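PDB 3Q87: putative uncharacterized protein ECU08_1170 from Encephalitozoon cuniculi, which binds zinc and probably activates the methyltransferase Mtq2, its partner in a complex that methylates the translation termination factor eRF1. Local coordinates for residues A[21-32]-A[55-66]; A[93-101]-A[109-117]. All coordinates share one frame; numbering follows the deposited sequence.

Overall arrangement
The contacts lie on neighbouring pairs of strands, each pair turning a corner, at E25 and at E97. Contact 1 lays strands 20-24 and 26-29 against the end of helix 42-59 and the loop after it, and is mostly a surface contact; contact 2, partly buried, joins the strands next to them, 93-96 and 98-102, to the hairpin 108-112 and 115-117. Strands 20-24 and 98-102 are neighbours in the four-stranded sheet, 26-29 and 93-96 in the two-stranded one, so the contacts meet directly, as where E23 O lies 2.7 Å from S99 N. Contact 1 relies on apolar packing, one serine hydroxyl and two waters, whereas contact 2 is knit by backbone hydrogen bonds and adjoins the methyltransferase chain.

Contact 1 of 2, residues A[21-32]-A[55-66]; sequences ILECEKAESNDV and SLVNSLRDFHGR
L22, C24 and A27 face L60 and S59 in the close-packed middle. With its CG anti to the backbone N (chi1 -166°), L22 sends CD1 to within 3.5 Å of S59 CB, tight for two carbons, while L60 CD2 reaches 3.5 Å from C24 SG and also meets the methyl of A27. S59 OG donates to L22 O at 2.5 Å, a length too short to be certain, and accepts from a water that also binds L22 N and S55 OG. A second water bridges C24 N and S59 O. F63 flanks this packing: its CD1 lies 3.8 Å from A27 CB, S29 N sits at the ring edge, and the backbone N of G65 lies 3.3 Å above one face. Beyond it, on the solvent side, the packing thins: the side chains of V32 and R66 run past each other in opposite directions, V32 CG2 3.7 Å from R66 NH1, and R66 NH2 lies 2.8 Å from N30 O. With F89 of helix 84-91 packed on L56 and L60, I93 of strand 93-96 on F63 and L100 of strand 98-102 on L22, the contact joins the end of helix 42-59 and its following loop to strands 20-24 and 26-29.

Contact 2 of 2, residues A[93-101]-A[109-117]; sequences IDVVEGSLR and YPIKGSIVE
L100 and Y109 form an antiparallel hydrogen-bonded pair, with L100 N to Y109 O and Y109 N to L100 O both at 2.8 Å. Two residues on, G98 and I111 repeat the exchange: I111 N reaches G98 O at 2.8 Å, and G98 N returns a bond to I111 O. Between them S99 and P110 make a non-hydrogen-bonded pair, and S99 N turns outward to E23 of strand 20-24. Opposite K26, in the pairing with strand 26-29, V96 and E97 form a classic beta bulge where the chain turns its corner.

At the other end, the type I' turn from K112 to I115 closes on itself through K112 N to I115 O and I115 N to K112 O, leaving the amides of G113 and S114 to the facing segment. S114 N points almost straight (173°) at V96 O, in the carbonyl plane and on a lone pair, at 2.9 Å. G113 N goes to E97 OE2 at 3.1 Å, approaching from above the carboxylate plane; a bend at chi2 (-73°) brings that carboxylate back over the turn. The S114 hydroxyl donates to D94 OD2 on its syn side, 2.7 Å from OG, while D94 OD1 is held by the M1 amine.

On the face of the sheet that carries L100, Y109 and I111, I111 CD1 packs 3.8 Å from L100 CG, and the side chains of L100 and V116 cross at about a right angle, CD1 against CG1. The hydroxyl of Y109 is bound by K10 O, near the zinc-binding C11. V116 and E117 pair in parallel with a strand of the methyltransferase chain, whose R67 forms a salt bridge with E117, continuing the sheet across the interface. The arrangement is the antiparallel hairpin of a zinc beta-ribbon: the loop joining strands 98-102 and 108-112 carries C105, which with C102, C11 and C14 binds the zinc ion.

Contact 1 of 2, residues A[21-32]-A[55-66]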
loop_
_atom_site.group_PDB
_atom_site.type_symbol
_atom_site.label_atom_id
_atom_site.label_comp_id
_atom_site.label_asym_id
_atom_site.label_seq_id
_atom_site.Cartn_x
_atom_site.Cartn_y
_atom_site.Cartn_z
ATOM N N ILE A 21 7.721 -10.545 -12.046
ATOM C CA ILE A 21 7.031 -11.186 -13.169
ATOM C C ILE A 21 5.792 -11.930 -12.704
ATOM O O ILE A 21 5.838 -12.701 -11.756
ATOM C CB ILE A 21 7.954 -12.157 -13.939
ATOM C CG1 ILE A 21 9.263 -11.463 -14.323
ATOM C CG2 ILE A 21 7.257 -12.686 -15.190
ATOM C CD1 ILE A 21 9.059 -10.187 -15.125
ATOM N N LEU A 22 4.684 -11.689 -13.394
ATOM C CA LEU A 22 3.390 -12.237 -13.032
ATOM C C LEU A 22 3.162 -13.608 -13.652
ATOM O O LEU A 22 3.361 -13.798 -14.853
ATOM C CB LEU A 22 2.288 -11.274 -13.493
ATOM C CG LEU A 22 0.830 -11.371 -13.020
ATOM C CD1 LEU A 22 -0.038 -11.917 -14.111
ATOM C CD2 LEU A 22 0.632 -12.180 -11.726
ATOM N N GLU A 23 2.754 -14.562 -12.818
ATOM C CA GLU A 23 2.168 -15.803 -13.298
ATOM C C GLU A 23 0.717 -15.851 -12.843
ATOM O O GLU A 23 0.419 -15.660 -11.666
ATOM C CB GLU A 23 2.925 -17.017 -12.775
ATOM C CG GLU A 23 2.078 -18.267 -12.736
ATOM C CD GLU A 23 2.840 -19.490 -13.178
ATOM O OE1 GLU A 23 2.735 -20.540 -12.500
ATOM O OE2 GLU A 23 3.548 -19.395 -14.207
ATOM N N CYS A 24 -0.182 -16.110 -13.783
ATOM C CA CYS A 24 -1.603 -15.994 -13.522
ATOM C C CYS A 24 -2.323 -17.332 -13.657
ATOM O O CYS A 24 -2.467 -17.853 -14.759
ATOM C CB CYS A 24 -2.200 -14.975 -14.486
ATOM S SG CYS A 24 -3.938 -14.629 -14.221
ATOM N N GLU A 25 -2.767 -17.899 -12.538
ATOM C CA GLU A 25 -3.614 -19.080 -12.610
ATOM C C GLU A 25 -5.035 -18.681 -13.008
ATOM O O GLU A 25 -5.585 -19.195 -13.982
ATOM C CB GLU A 25 -3.614 -19.865 -11.302
ATOM C CG GLU A 25 -4.176 -21.275 -11.450
ATOM C CD GLU A 25 -3.486 -22.070 -12.560
ATOM O OE1 GLU A 25 -2.267 -22.337 -12.435
ATOM O OE2 GLU A 25 -4.161 -22.432 -13.555
ATOM N N LYS A 26 -5.639 -17.756 -12.275
ATOM C CA LYS A 26 -6.925 -17.250 -12.729
ATOM C C LYS A 26 -7.156 -15.763 -12.479
ATOM O O LYS A 26 -6.730 -15.209 -11.460
ATOM C CB LYS A 26 -8.080 -18.102 -12.202
ATOM C CG LYS A 26 -8.303 -18.032 -10.724
ATOM C CD LYS A 26 -9.731 -18.444 -10.382
ATOM C CE LYS A 26 -10.765 -17.556 -11.078
ATOM N NZ LYS A 26 -12.087 -17.573 -10.363
ATOM N N ALA A 27 -7.834 -15.136 -13.437
ATOM C CA ALA A 27 -8.088 -13.704 -13.427
ATOM C C ALA A 27 -9.520 -13.425 -13.850
ATOM O O ALA A 27 -10.064 -14.130 -14.694
ATOM C CB ALA A 27 -7.135 -13.003 -14.375
ATOM N N GLU A 28 -10.117 -12.386 -13.272
ATOM C CA GLU A 28 -11.477 -11.982 -13.606
ATOM C C GLU A 28 -11.483 -10.548 -14.113
ATOM O O GLU A 28 -10.596 -9.757 -13.789
ATOM C CB GLU A 28 -12.392 -12.122 -12.387
ATOM C CG GLU A 28 -12.550 -13.565 -11.909
ATOM C CD GLU A 28 -13.393 -13.699 -10.647
ATOM O OE1 GLU A 28 -13.479 -12.719 -9.875
ATOM O OE2 GLU A 28 -13.960 -14.793 -10.424
ATOM N N SER A 29 -12.460 -10.209 -14.942
ATOM C CA SER A 29 -12.566 -8.837 -15.405
ATOM C C SER A 29 -13.275 -8.043 -14.314
ATOM O O SER A 29 -14.101 -8.588 -13.579
ATOM C CB SER A 29 -13.319 -8.749 -16.735
ATOM O OG SER A 29 -14.718 -8.806 -16.526
ATOM N N ASN A 30 -12.917 -6.769 -14.190
ATOM C CA ASN A 30 -13.505 -5.886 -13.188
ATOM C C ASN A 30 -13.981 -4.615 -13.866
ATOM O O ASN A 30 -13.318 -4.104 -14.773
ATOM C CB ASN A 30 -12.489 -5.526 -12.089
ATOM C CG ASN A 30 -12.540 -6.472 -10.896
ATOM O OD1 ASN A 30 -13.093 -7.571 -10.972
ATOM N ND2 ASN A 30 -11.954 -6.045 -9.783
ATOM N N ASP A 31 -15.127 -4.111 -13.420
ATOM C CA ASP A 31 -15.689 -2.869 -13.934
ATOM C C ASP A 31 -14.763 -1.670 -13.741
ATOM O O ASP A 31 -14.294 -1.412 -12.631
ATOM C CB ASP A 31 -17.031 -2.580 -13.256
ATOM C CG ASP A 31 -18.212 -3.001 -14.099
ATOM O OD1 ASP A 31 -17.997 -3.704 -15.111
ATOM O OD2 ASP A 31 -19.355 -2.624 -13.754
ATOM N N VAL A 32 -14.517 -0.931 -14.820
ATOM C CA VAL A 32 -13.764 0.318 -14.733
ATOM C C VAL A 32 -14.672 1.545 -14.855
ATOM O O VAL A 32 -15.875 1.476 -14.592
ATOM C CB VAL A 32 -12.656 0.402 -15.806
ATOM C CG1 VAL A 32 -11.412 -0.358 -15.356
ATOM C CG2 VAL A 32 -13.167 -0.114 -17.149
ATOM N N SER A 55 5.343 -7.508 -20.484
ATOM C CA SER A 55 5.427 -8.599 -19.515
ATOM C C SER A 55 4.037 -9.022 -19.018
ATOM O O SER A 55 3.709 -10.208 -18.976
ATOM C CB SER A 55 6.310 -8.181 -18.332
ATOM O OG SER A 55 6.476 -9.245 -17.406
ATOM N N LEU A 56 3.226 -8.044 -18.628
ATOM C CA LEU A 56 1.860 -8.309 -18.206
ATOM C C LEU A 56 1.031 -8.945 -19.318
ATOM O O LEU A 56 0.293 -9.898 -19.078
ATOM C CB LEU A 56 1.183 -7.019 -17.742
ATOM C CG LEU A 56 1.556 -6.575 -16.327
ATOM C CD1 LEU A 56 1.091 -5.141 -16.054
ATOM C CD2 LEU A 56 0.963 -7.554 -15.319
ATOM N N VAL A 57 1.134 -8.412 -20.532
ATOM C CA VAL A 57 0.315 -8.932 -21.626
ATOM C C VAL A 57 0.622 -10.407 -21.867
ATOM O O VAL A 57 -0.278 -11.215 -22.091
ATOM C CB VAL A 57 0.487 -8.122 -22.912
ATOM C CG1 VAL A 57 0.150 -8.974 -24.125
ATOM C CG2 VAL A 57 -0.392 -6.879 -22.861
ATOM N N ASN A 58 1.903 -10.749 -21.787
ATOM C CA ASN A 58 2.338 -12.135 -21.885
ATOM C C ASN A 58 1.813 -12.994 -20.741
ATOM O O ASN A 58 1.358 -14.112 -20.960
ATOM C CB ASN A 58 3.860 -12.211 -21.910
ATOM C CG ASN A 58 4.355 -13.597 -22.212
ATOM O OD1 ASN A 58 3.800 -14.286 -23.066
ATOM N ND2 ASN A 58 5.403 -14.021 -21.514
ATOM N N SER A 59 1.887 -12.470 -19.519
ATOM C CA SER A 59 1.398 -13.198 -18.356
ATOM C C SER A 59 -0.101 -13.476 -18.447
ATOM O O SER A 59 -0.590 -14.493 -17.937
ATOM C CB SER A 59 1.701 -12.414 -17.069
ATOM O OG SER A 59 3.098 -12.318 -16.850
ATOM N N LEU A 60 -0.833 -12.577 -19.087
ATOM C CA LEU A 60 -2.285 -12.711 -19.127
ATOM C C LEU A 60 -2.819 -13.158 -20.488
ATOM O O LEU A 60 -3.998 -12.977 -20.779
ATOM C CB LEU A 60 -2.943 -11.401 -18.713
ATOM C CG LEU A 60 -2.764 -11.035 -17.243
ATOM C CD1 LEU A 60 -2.940 -9.544 -17.054
ATOM C CD2 LEU A 60 -3.752 -11.826 -16.384
ATOM N N ARG A 61 -1.963 -13.765 -21.302
ATOM C CA ARG A 61 -2.342 -14.129 -22.674
ATOM C C ARG A 61 -3.507 -15.127 -22.750
ATOM O O ARG A 61 -4.265 -15.134 -23.724
ATOM C CB ARG A 61 -1.128 -14.629 -23.467
ATOM C CG ARG A 61 -0.554 -15.941 -22.967
ATOM C CD ARG A 61 0.745 -16.281 -23.676
ATOM N NE ARG A 61 1.295 -17.549 -23.209
ATOM C CZ ARG A 61 2.087 -17.679 -22.147
ATOM N NH1 ARG A 61 2.429 -16.611 -21.435
ATOM N NH2 ARG A 61 2.539 -18.876 -21.796
ATOM N N ASP A 62 -3.654 -15.951 -21.719
ATOM C CA ASP A 62 -4.781 -16.873 -21.628
ATOM C C ASP A 62 -6.024 -16.242 -20.981
ATOM O O ASP A 62 -7.025 -16.919 -20.739
ATOM C CB ASP A 62 -4.375 -18.135 -20.870
ATOM C CG ASP A 62 -3.502 -19.052 -21.699
ATOM O OD1 ASP A 62 -3.130 -20.138 -21.198
ATOM O OD2 ASP A 62 -3.190 -18.684 -22.856
ATOM N N PHE A 63 -5.958 -14.947 -20.695
ATOM C CA PHE A 63 -7.127 -14.233 -20.200
ATOM C C PHE A 63 -7.687 -13.308 -21.273
ATOM O O PHE A 63 -6.998 -12.416 -21.757
ATOM C CB PHE A 63 -6.785 -13.431 -18.949
ATOM C CG PHE A 63 -7.884 -12.510 -18.501
ATOM C CD1 PHE A 63 -8.923 -12.982 -17.709
ATOM C CD2 PHE A 63 -7.877 -11.171 -18.862
ATOM C CE1 PHE A 63 -9.936 -12.134 -17.283
ATOM C CE2 PHE A 63 -8.884 -10.316 -18.439
ATOM C CZ PHE A 63 -9.915 -10.799 -17.647
ATOM N N HIS A 64 -8.946 -13.512 -21.633
ATOM C CA HIS A 64 -9.524 -12.772 -22.745
ATOM C C HIS A 64 -10.585 -11.764 -22.318
ATOM O O HIS A 64 -11.258 -11.176 -23.160
ATOM C CB HIS A 64 -10.077 -13.752 -23.775
ATOM C CG HIS A 64 -9.187 -14.932 -24.000
ATOM N ND1 HIS A 64 -8.046 -14.865 -24.772
ATOM C CD2 HIS A 64 -9.249 -16.199 -23.528
ATOM C CE1 HIS A 64 -7.454 -16.045 -24.779
ATOM N NE2 HIS A 64 -8.164 -16.874 -24.031
ATOM N N GLY A 65 -10.717 -11.551 -21.013
ATOM C CA GLY A 65 -11.699 -10.611 -20.497
ATOM C C GLY A 65 -11.388 -9.182 -20.890
ATOM O O GLY A 65 -12.280 -8.336 -20.972
ATOM N N ARG A 66 -10.107 -8.916 -21.122
ATOM C CA ARG A 66 -9.650 -7.602 -21.546
ATOM C C ARG A 66 -8.342 -7.798 -22.304
ATOM O O ARG A 66 -7.674 -8.815 -22.127
ATOM C CB ARG A 66 -9.450 -6.701 -20.334
ATOM C CG ARG A 66 -9.874 -5.264 -20.560
ATOM C CD ARG A 66 -9.943 -4.502 -19.250
ATOM N NE ARG A 66 -11.010 -4.985 -18.375
ATOM C CZ ARG A 66 -12.204 -4.409 -18.257
ATOM N NH1 ARG A 66 -12.496 -3.325 -18.965
ATOM N NH2 ARG A 66 -13.109 -4.916 -17.427
HETATM O O HOH W 1 4.324 -10.184 -15.775
HETATM O O HOH W 2 0.612 -16.566 -16.580
#

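Contact 2 of 2, residues A[93-101]-A[109-117]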
loop_
_atom_site.group_PDB
_atom_site.type_symbol
_atom_site.label_atom_id
_atom_site.label_comp_id
_atom_site.label_asym_id
_atom_site.label_seq_id
_atom_site.Cartn_x
_atom_site.Cartn_y
_atom_site.Cartn_z
ATOM N N ILE A 93 -8.632 -5.473 -14.653
ATOM C CA ILE A 93 -8.406 -6.897 -14.460
ATOM C C ILE A 93 -7.985 -7.166 -13.031
ATOM O O ILE A 93 -7.223 -6.399 -12.454
ATOM C CB ILE A 93 -7.283 -7.418 -15.367
ATOM C CG1 ILE A 93 -7.610 -7.157 -16.840
ATOM C CG2 ILE A 93 -7.051 -8.902 -15.117
ATOM C CD1 ILE A 93 -6.491 -7.560 -17.786
ATOM N N ASP A 94 -8.450 -8.278 -12.480
ATOM C CA ASP A 94 -8.047 -8.685 -11.149
ATOM C C ASP A 94 -7.528 -10.122 -11.152
ATOM O O ASP A 94 -8.264 -11.063 -11.468
ATOM C CB ASP A 94 -9.224 -8.559 -10.185
ATOM C CG ASP A 94 -8.854 -8.952 -8.771
ATOM O OD1 ASP A 94 -7.875 -8.376 -8.234
ATOM O OD2 ASP A 94 -9.540 -9.829 -8.197
ATOM N N VAL A 95 -6.256 -10.290 -10.810
ATOM C CA VAL A 95 -5.695 -11.621 -10.681
ATOM C C VAL A 95 -6.121 -12.155 -9.324
ATOM O O VAL A 95 -5.761 -11.586 -8.292
ATOM C CB VAL A 95 -4.146 -11.610 -10.773
ATOM C CG1 VAL A 95 -3.590 -13.018 -10.622
ATOM C CG2 VAL A 95 -3.695 -11.010 -12.081
ATOM N N VAL A 96 -6.906 -13.229 -9.314
ATOM C CA VAL A 96 -7.342 -13.785 -8.045
ATOM C C VAL A 96 -6.361 -14.861 -7.583
ATOM O O VAL A 96 -6.089 -14.987 -6.397
ATOM C CB VAL A 96 -8.809 -14.321 -8.084
ATOM C CG1 VAL A 96 -9.716 -13.376 -8.871
ATOM C CG2 VAL A 96 -8.848 -15.674 -8.692
ATOM N N GLU A 97 -5.804 -15.607 -8.531
ATOM C CA GLU A 97 -4.866 -16.679 -8.213
ATOM C C GLU A 97 -3.644 -16.602 -9.121
ATOM O O GLU A 97 -3.775 -16.497 -10.331
ATOM C CB GLU A 97 -5.539 -18.046 -8.360
ATOM C CG GLU A 97 -6.780 -18.228 -7.495
ATOM C CD GLU A 97 -6.464 -18.407 -6.012
ATOM O OE1 GLU A 97 -5.372 -18.931 -5.683
ATOM O OE2 GLU A 97 -7.320 -18.031 -5.178
ATOM N N GLY A 98 -2.458 -16.633 -8.527
ATOM C CA GLY A 98 -1.238 -16.540 -9.304
ATOM C C GLY A 98 -0.018 -16.266 -8.453
ATOM O O GLY A 98 0.024 -16.630 -7.278
ATOM N N SER A 99 0.968 -15.598 -9.044
ATOM C CA SER A 99 2.248 -15.370 -8.376
ATOM C C SER A 99 2.996 -14.185 -8.966
ATOM O O SER A 99 2.831 -13.848 -10.147
ATOM C CB SER A 99 3.134 -16.610 -8.508
ATOM O OG SER A 99 2.841 -17.550 -7.494
ATOM N N LEU A 100 3.841 -13.577 -8.141
ATOM C CA LEU A 100 4.779 -12.568 -8.596
ATOM C C LEU A 100 6.186 -13.055 -8.271
ATOM O O LEU A 100 6.455 -13.433 -7.141
ATOM C CB LEU A 100 4.521 -11.240 -7.886
ATOM C CG LEU A 100 3.166 -10.584 -8.156
ATOM C CD1 LEU A 100 3.005 -9.349 -7.287
ATOM C CD2 LEU A 100 2.995 -10.238 -9.644
ATOM N N ARG A 101 7.082 -13.031 -9.255
ATOM C CA ARG A 101 8.444 -13.530 -9.060
ATOM C C ARG A 101 9.490 -12.449 -9.363
ATOM O O ARG A 101 9.486 -11.873 -10.439
ATOM C CB ARG A 101 8.695 -14.764 -9.951
ATOM C CG ARG A 101 10.155 -15.263 -9.918
ATOM C CD ARG A 101 10.378 -16.549 -10.713
ATOM N NE ARG A 101 9.762 -16.505 -12.034
ATOM C CZ ARG A 101 10.289 -15.887 -13.087
ATOM N NH1 ARG A 101 11.447 -15.242 -12.972
ATOM N NH2 ARG A 101 9.659 -15.911 -14.256
ATOM N N TYR A 109 6.048 -14.065 -4.491
ATOM C CA TYR A 109 4.873 -13.618 -3.754
ATOM C C TYR A 109 3.628 -14.317 -4.319
ATOM O O TYR A 109 3.167 -13.996 -5.407
ATOM C CB TYR A 109 4.669 -12.110 -3.908
ATOM C CG TYR A 109 5.744 -11.178 -3.371
ATOM C CD1 TYR A 109 6.581 -11.554 -2.330
ATOM C CD2 TYR A 109 5.873 -9.892 -3.882
ATOM C CE1 TYR A 109 7.536 -10.689 -1.839
ATOM C CE2 TYR A 109 6.831 -9.007 -3.395
ATOM C CZ TYR A 109 7.649 -9.407 -2.375
ATOM O OH TYR A 109 8.580 -8.533 -1.893
ATOM N N PRO A 110 3.067 -15.263 -3.576
ATOM C CA PRO A 110 1.827 -15.868 -4.068
ATOM C C PRO A 110 0.718 -14.823 -4.112
ATOM O O PRO A 110 0.721 -13.877 -3.332
ATOM C CB PRO A 110 1.501 -16.921 -3.002
ATOM C CG PRO A 110 2.802 -17.158 -2.276
ATOM C CD PRO A 110 3.496 -15.833 -2.289
ATOM N N ILE A 111 -0.213 -14.997 -5.037
ATOM C CA ILE A 111 -1.425 -14.203 -5.078
ATOM C C ILE A 111 -2.546 -15.201 -4.819
ATOM O O ILE A 111 -2.720 -16.155 -5.572
ATOM C CB ILE A 111 -1.594 -13.510 -6.447
ATOM C CG1 ILE A 111 -0.453 -12.504 -6.679
ATOM C CG2 ILE A 111 -2.960 -12.824 -6.555
ATOM C CD1 ILE A 111 -0.316 -12.058 -8.130
ATOM N N LYS A 112 -3.282 -14.996 -3.733
ATOM C CA LYS A 112 -4.274 -15.959 -3.283
ATOM C C LYS A 112 -5.563 -15.236 -2.885
ATOM O O LYS A 112 -5.564 -14.421 -1.970
ATOM C CB LYS A 112 -3.697 -16.749 -2.102
ATOM C CG LYS A 112 -4.651 -17.751 -1.478
ATOM C CD LYS A 112 -4.054 -18.323 -0.191
ATOM C CE LYS A 112 -5.092 -19.060 0.651
ATOM N NZ LYS A 112 -4.539 -19.441 1.987
ATOM N N GLY A 113 -6.659 -15.511 -3.586
ATOM C CA GLY A 113 -7.892 -14.781 -3.345
ATOM C C GLY A 113 -7.761 -13.283 -3.600
ATOM O O GLY A 113 -8.314 -12.473 -2.857
ATOM N N SER A 114 -7.013 -12.925 -4.645
ATOM C CA SER A 114 -6.724 -11.528 -5.000
ATOM C C SER A 114 -5.758 -10.785 -4.066
ATOM O O SER A 114 -5.338 -9.678 -4.366
ATOM C CB SER A 114 -8.016 -10.732 -5.153
ATOM O OG SER A 114 -8.860 -11.384 -6.080
ATOM N N ILE A 115 -5.408 -11.378 -2.935
ATOM C CA ILE A 115 -4.464 -10.721 -2.037
ATOM C C ILE A 115 -3.025 -11.083 -2.402
ATOM O O ILE A 115 -2.728 -12.252 -2.672
ATOM C CB ILE A 115 -4.715 -11.135 -0.594
ATOM C CG1 ILE A 115 -6.144 -10.750 -0.189
ATOM C CG2 ILE A 115 -3.682 -10.481 0.324
ATOM C CD1 ILE A 115 -6.665 -11.510 1.041
ATOM N N VAL A 116 -2.142 -10.085 -2.430
ATOM C CA VAL A 116 -0.716 -10.338 -2.649
ATOM C C VAL A 116 -0.019 -10.650 -1.325
ATOM O O VAL A 116 -0.048 -9.871 -0.375
ATOM C CB VAL A 116 -0.001 -9.164 -3.319
ATOM C CG1 VAL A 116 1.491 -9.510 -3.563
ATOM C CG2 VAL A 116 -0.704 -8.779 -4.632
ATOM N N GLU A 117 0.606 -11.808 -1.281
ATOM C CA GLU A 117 1.161 -12.325 -0.061
ATOM C C GLU A 117 2.669 -12.103 -0.064
ATOM O O GLU A 117 3.393 -12.800 -0.756
ATOM C CB GLU A 117 0.830 -13.811 0.026
ATOM C CG GLU A 117 1.677 -14.550 1.029
ATOM C CD GLU A 117 1.310 -14.168 2.445
ATOM O OE1 GLU A 117 0.158 -14.425 2.856
ATOM O OE2 GLU A 117 2.171 -13.598 3.140
#